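Local coordinates for USG-1 protein homolog (Pseudomonas aeruginosa, PDB 2HJS) that probably acts as an NAD(P)-dependent oxidoreductase on aldehyde or oxo groups, as in the aspartate-semialdehyde dehydrogenase family, and assembles as a dimer, at residues A158-S163 with F244-S249; F197-Q202 with T236-P241. All coordinates share one frame; numbering follows the deposited sequence.

Contact 1 of 2, residues A158-S163 with F244-S249; sequences ACLSVS and FGDSLS
C159 and S247 form the hydrogen-bonded pair of an antiparallel strand pairing, in which the end of strand 151-160 meets the start of strand 246-254 inside the mixed sheet of the dimerisation domain. The two short strands run 164° apart, with axes 4.8 Å apart at closest approach. Two backbone bonds document the register: C159 N donates to S247 O at 2.8 Å, with an N-H...O angle of 165°, and S247 N returns a bond to C159 O at 3.1 Å.

The apolar contact is A158 CB on the CD2 branch of L248, at 3.6 Å. On the same face the polar side chain of D246 lies alongside L160, and helix 133-145 covers both through V134. C159 and S247 occupy the other face, against L199 of the second subunit.

Two waters bridge the segments. The first, beside the C159-S247 pair, donates to both C159 O and G245 O and accepts from S247 OG. The second, nearer S161, binds S161 OG and, weakly, G245 O; its 2.5 Å approach to D246 OD1 is unusually short and carries little weight. At the backbone angles of G245 a CB would collide with the carbonyl oxygen of F244.

Two serines complete the account. S161 OG, set between its backbone N and carbonyl carbon (chi1 69°), bonds to S163 OG at 2.8 Å within 158-163, and either hydroxyl could donate. Across the segments, S161 CB lies 3.2 Å from G245 O, and S163 CB meets the F244 ring obliquely, 3.6 Å from CD2.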
loop_
_atom_site.group_PDB
_atom_site.type_symbol
_atom_site.label_atom_id
_atom_site.label_comp_id
_atom_site.label_asym_id
_atom_site.label_seq_id
_atom_site.Cartn_x
_atom_site.Cartn_y
_atom_site.Cartn_z
ATOM N N ALA A 158 4.786 -1.693 -3.498
ATOM C CA ALA A 158 5.403 -2.415 -2.407
ATOM C C ALA A 158 5.229 -1.648 -1.114
ATOM O O ALA A 158 5.616 -0.485 -1.038
ATOM C CB ALA A 158 6.891 -2.630 -2.702
ATOM N N CYS A 159 4.626 -2.276 -0.113
ATOM C CA CYS A 159 4.478 -1.665 1.213
ATOM C C CYS A 159 5.540 -2.234 2.124
ATOM O O CYS A 159 5.494 -3.421 2.495
ATOM C CB CYS A 159 3.095 -1.925 1.780
ATOM S SG CYS A 159 1.791 -1.227 0.705
ATOM N N LEU A 160 6.517 -1.394 2.447
ATOM C CA LEU A 160 7.717 -1.826 3.141
ATOM C C LEU A 160 7.539 -1.601 4.639
ATOM O O LEU A 160 7.006 -0.575 5.051
ATOM C CB LEU A 160 8.932 -1.026 2.635
ATOM C CG LEU A 160 9.723 -1.574 1.435
ATOM C CD1 LEU A 160 8.879 -1.811 0.256
ATOM C CD2 LEU A 160 10.898 -0.639 1.040
ATOM N N SER A 161 7.988 -2.558 5.439
ATOM C CA SER A 161 8.046 -2.397 6.898
ATOM C C SER A 161 9.254 -1.540 7.283
ATOM O O SER A 161 10.174 -1.365 6.472
ATOM C CB SER A 161 8.218 -3.766 7.536
ATOM O OG SER A 161 9.505 -4.289 7.241
ATOM N N VAL A 162 9.280 -1.028 8.512
ATOM C CA VAL A 162 10.411 -0.214 8.968
ATOM C C VAL A 162 11.729 -0.974 9.116
ATOM O O VAL A 162 12.791 -0.352 9.165
ATOM C CB VAL A 162 10.117 0.560 10.287
ATOM C CG1 VAL A 162 9.095 1.643 10.028
ATOM C CG2 VAL A 162 9.699 -0.383 11.427
ATOM N N SER A 163 11.668 -2.309 9.221
ATOM C CA SER A 163 12.902 -3.115 9.264
ATOM C C SER A 163 13.705 -2.949 7.965
ATOM O O SER A 163 14.878 -3.244 7.936
ATOM C CB SER A 163 12.606 -4.591 9.506
ATOM O OG SER A 163 11.909 -5.130 8.393
ATOM N N PHE A 244 8.083 -5.695 10.537
ATOM C CA PHE A 244 8.811 -6.686 9.749
ATOM C C PHE A 244 7.977 -7.195 8.554
ATOM O O PHE A 244 6.744 -7.354 8.674
ATOM C CB PHE A 244 9.169 -7.875 10.650
ATOM C CG PHE A 244 9.939 -7.502 11.879
ATOM C CD1 PHE A 244 9.353 -7.596 13.136
ATOM C CD2 PHE A 244 11.255 -7.062 11.783
ATOM C CE1 PHE A 244 10.062 -7.244 14.291
ATOM C CE2 PHE A 244 11.994 -6.713 12.950
ATOM C CZ PHE A 244 11.395 -6.799 14.187
ATOM N N GLY A 245 8.644 -7.457 7.424
ATOM C CA GLY A 245 8.024 -8.123 6.264
ATOM C C GLY A 245 7.689 -7.184 5.123
ATOM O O GLY A 245 7.365 -6.011 5.357
ATOM N N ASP A 246 7.795 -7.681 3.887
ATOM C CA ASP A 246 7.342 -6.931 2.704
ATOM C C ASP A 246 5.940 -7.390 2.327
ATOM O O ASP A 246 5.686 -8.584 2.348
ATOM C CB ASP A 246 8.260 -7.200 1.510
ATOM C CG ASP A 246 9.663 -6.685 1.725
ATOM O OD1 ASP A 246 9.855 -5.617 2.380
ATOM O OD2 ASP A 246 10.579 -7.362 1.224
ATOM N N SER A 247 5.045 -6.454 2.007
ATOM C CA SER A 247 3.710 -6.750 1.493
ATOM C C SER A 247 3.582 -6.152 0.077
ATOM O O SER A 247 3.652 -4.942 -0.086
ATOM C CB SER A 247 2.627 -6.144 2.405
ATOM O OG SER A 247 2.790 -6.592 3.749
ATOM N N LEU A 248 3.404 -6.989 -0.939
ATOM C CA LEU A 248 3.442 -6.509 -2.318
ATOM C C LEU A 248 2.094 -6.688 -3.005
ATOM O O LEU A 248 1.504 -7.756 -2.921
ATOM C CB LEU A 248 4.503 -7.265 -3.135
ATOM C CG LEU A 248 5.899 -7.478 -2.517
ATOM C CD1 LEU A 248 6.799 -8.205 -3.515
ATOM C CD2 LEU A 248 6.514 -6.134 -2.117
ATOM N N SER A 249 1.628 -5.645 -3.686
ATOM C CA SER A 249 0.452 -5.753 -4.527
ATOM C C SER A 249 0.887 -5.622 -5.986
ATOM O O SER A 249 1.424 -4.604 -6.408
ATOM C CB SER A 249 -0.580 -4.693 -4.149
ATOM O OG SER A 249 -1.660 -4.759 -5.058
HETATM O O HOH W 1 4.777 -5.030 4.881
HETATM O O HOH W 2 10.065 -4.503 4.581
#

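Contact 2 of 2, residues F197-Q202 with T236-P241; sequences FNLLAQ and TCIQAP
L200 and Q239 form a single antiparallel bridge, by which the loop segment 197-202 is attached to strand 233-239, the outermost strand of the dimerisation-domain sheet within this chain. Both backbone bonds of a hydrogen-bonded pair are present. L200 N donates to Q239 O at 3.0 Å and lies in the plane of the Q239 carbonyl; Q239 N donates to L200 O at 3.1 Å and sits 22° out of the plane of the L200 carbonyl. CA-H...O contacts supplement them, among them L199 CA to Q239 O and Q202 CA to C237 O.

Apolar contacts fall into two groups. L200 and Q239 lie side by side, their CB atoms 3.7 Å apart, and CG and CD1 of L200 also pack on Q239 CB. Q239 CG, anti to the backbone N (chi1 -176°), comes to lie 4.0 Å from L200 CD1. The CD2 branch of L199 reaches I238 CG2, A240 CB at 3.8 Å and P241 CD.

Polar groups tie the loop to the second subunit: A201 O accepts from R298 NH1 of that chain, and N198 ND2 bonds to its T283 OG1 as well as to Q194 O in the same chain. Q239 NE2 makes weak hydrogen bonds to the backbone oxygens of L160 and S161. Carbonyl oxygens also meet carbon atoms closely. L200 O lies 3.3 Å from I238 CG2, and N198 O lies 3.0 Å from P241 CD.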
loop_
_atom_site.group_PDB
_atom_site.type_symbol
_atom_site.label_atom_id
_atom_site.label_comp_id
_atom_site.label_asym_id
_atom_site.label_seq_id
_atom_site.Cartn_x
_atom_site.Cartn_y
_atom_site.Cartn_z
ATOM N N PHE A 197 1.487 5.104 12.783
ATOM C CA PHE A 197 0.141 5.188 12.199
ATOM C C PHE A 197 0.089 6.042 10.901
ATOM O O PHE A 197 -0.894 6.718 10.636
ATOM C CB PHE A 197 -0.856 5.719 13.243
ATOM C CG PHE A 197 -0.825 4.985 14.558
ATOM C CD1 PHE A 197 -1.250 3.659 14.645
ATOM C CD2 PHE A 197 -0.405 5.634 15.712
ATOM C CE1 PHE A 197 -1.249 2.981 15.871
ATOM C CE2 PHE A 197 -0.395 4.972 16.953
ATOM C CZ PHE A 197 -0.816 3.639 17.026
ATOM N N ASN A 198 1.168 6.037 10.112
ATOM C CA ASN A 198 1.237 6.893 8.921
ATOM C C ASN A 198 1.738 6.090 7.737
ATOM O O ASN A 198 2.396 5.086 7.929
ATOM C CB ASN A 198 2.169 8.085 9.167
ATOM C CG ASN A 198 1.763 9.317 8.369
ATOM O OD1 ASN A 198 0.718 9.326 7.734
ATOM N ND2 ASN A 198 2.571 10.373 8.433
ATOM N N LEU A 199 1.409 6.508 6.518
ATOM C CA LEU A 199 1.973 5.868 5.316
ATOM C C LEU A 199 2.814 6.896 4.586
ATOM O O LEU A 199 2.306 7.975 4.244
ATOM C CB LEU A 199 0.867 5.301 4.399
ATOM C CG LEU A 199 0.167 4.036 4.928
ATOM C CD1 LEU A 199 -1.213 3.908 4.313
ATOM C CD2 LEU A 199 0.964 2.761 4.710
ATOM N N LEU A 200 4.101 6.611 4.397
ATOM C CA LEU A 200 4.952 7.557 3.671
ATOM C C LEU A 200 4.914 7.228 2.188
ATOM O O LEU A 200 4.967 6.063 1.811
ATOM C CB LEU A 200 6.394 7.554 4.193
ATOM C CG LEU A 200 6.610 7.575 5.713
ATOM C CD1 LEU A 200 8.115 7.726 6.005
ATOM C CD2 LEU A 200 5.794 8.692 6.374
ATOM N N ALA A 201 4.840 8.255 1.347
ATOM C CA ALA A 201 4.709 8.045 -0.099
ATOM C C ALA A 201 5.930 7.407 -0.755
ATOM O O ALA A 201 5.813 6.812 -1.826
ATOM C CB ALA A 201 4.373 9.385 -0.790
ATOM N N GLN A 202 7.098 7.567 -0.131
ATOM C CA GLN A 202 8.367 7.121 -0.682
ATOM C C GLN A 202 9.257 6.668 0.458
ATOM O O GLN A 202 9.044 7.066 1.618
ATOM C CB GLN A 202 9.080 8.260 -1.449
ATOM C CG GLN A 202 9.538 9.403 -0.581
ATOM C CD GLN A 202 9.582 10.728 -1.338
ATOM O OE1 GLN A 202 8.735 11.004 -2.190
ATOM N NE2 GLN A 202 10.582 11.537 -1.048
ATOM N N THR A 236 6.348 1.420 -7.101
ATOM C CA THR A 236 6.189 2.372 -6.033
ATOM C C THR A 236 6.502 1.661 -4.720
ATOM O O THR A 236 5.912 0.617 -4.414
ATOM C CB THR A 236 4.751 2.912 -5.995
ATOM O OG1 THR A 236 4.425 3.419 -7.297
ATOM C CG2 THR A 236 4.611 4.036 -4.972
ATOM N N CYS A 237 7.434 2.214 -3.950
ATOM C CA CYS A 237 7.671 1.712 -2.596
ATOM C C CYS A 237 7.179 2.700 -1.559
ATOM O O CYS A 237 7.633 3.847 -1.496
ATOM C CB CYS A 237 9.144 1.380 -2.357
ATOM S SG CYS A 237 9.687 0.025 -3.398
ATOM N N ILE A 238 6.271 2.218 -0.728
ATOM C CA ILE A 238 5.636 3.008 0.306
ATOM C C ILE A 238 6.181 2.511 1.636
ATOM O O ILE A 238 6.501 1.329 1.778
ATOM C CB ILE A 238 4.107 2.776 0.227
ATOM C CG1 ILE A 238 3.551 3.503 -0.982
ATOM C CG2 ILE A 238 3.360 3.212 1.491
ATOM C CD1 ILE A 238 2.228 2.845 -1.400
ATOM N N GLN A 239 6.302 3.413 2.602
ATOM C CA GLN A 239 6.727 3.026 3.942
ATOM C C GLN A 239 5.499 2.845 4.849
ATOM O O GLN A 239 4.771 3.809 5.093
ATOM C CB GLN A 239 7.603 4.123 4.533
ATOM C CG GLN A 239 8.158 3.764 5.884
ATOM C CD GLN A 239 9.419 3.016 5.734
ATOM O OE1 GLN A 239 10.453 3.597 5.385
ATOM N NE2 GLN A 239 9.361 1.699 5.950
ATOM N N ALA A 240 5.274 1.627 5.346
ATOM C CA ALA A 240 4.096 1.355 6.190
ATOM C C ALA A 240 4.488 1.320 7.658
ATOM O O ALA A 240 5.639 0.987 7.986
ATOM C CB ALA A 240 3.440 0.019 5.783
ATOM N N PRO A 241 3.544 1.665 8.563
ATOM C CA PRO A 241 3.932 1.559 9.974
ATOM C C PRO A 241 3.829 0.093 10.453
ATOM O O PRO A 241 2.953 -0.261 11.255
ATOM C CB PRO A 241 2.925 2.470 10.675
ATOM C CG PRO A 241 1.667 2.382 9.783
ATOM C CD PRO A 241 2.151 2.133 8.390
#

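Overall arrangement
The two contacts lie on either side of the end of strand 151-160, their centres 9 Å apart. Contact 1 joins that strand to 246-254, and strand 233-239 of contact 2 runs parallel to it on its other edge; A158 N to T236 O at 2.7 Å and A158 O to I238 N at 2.8 Å are probable hydrogen bonds between strands 151-160 and 233-239. Along the chain contact 2 is nested within the loop closed by contact 1. Both reach the second subunit, contact 2 more extensively, in keeping with a dimerisation domain. The side chain of F244 in contact 1 has a bound dioxane molecule, probably from the crystallisation liquor, near it.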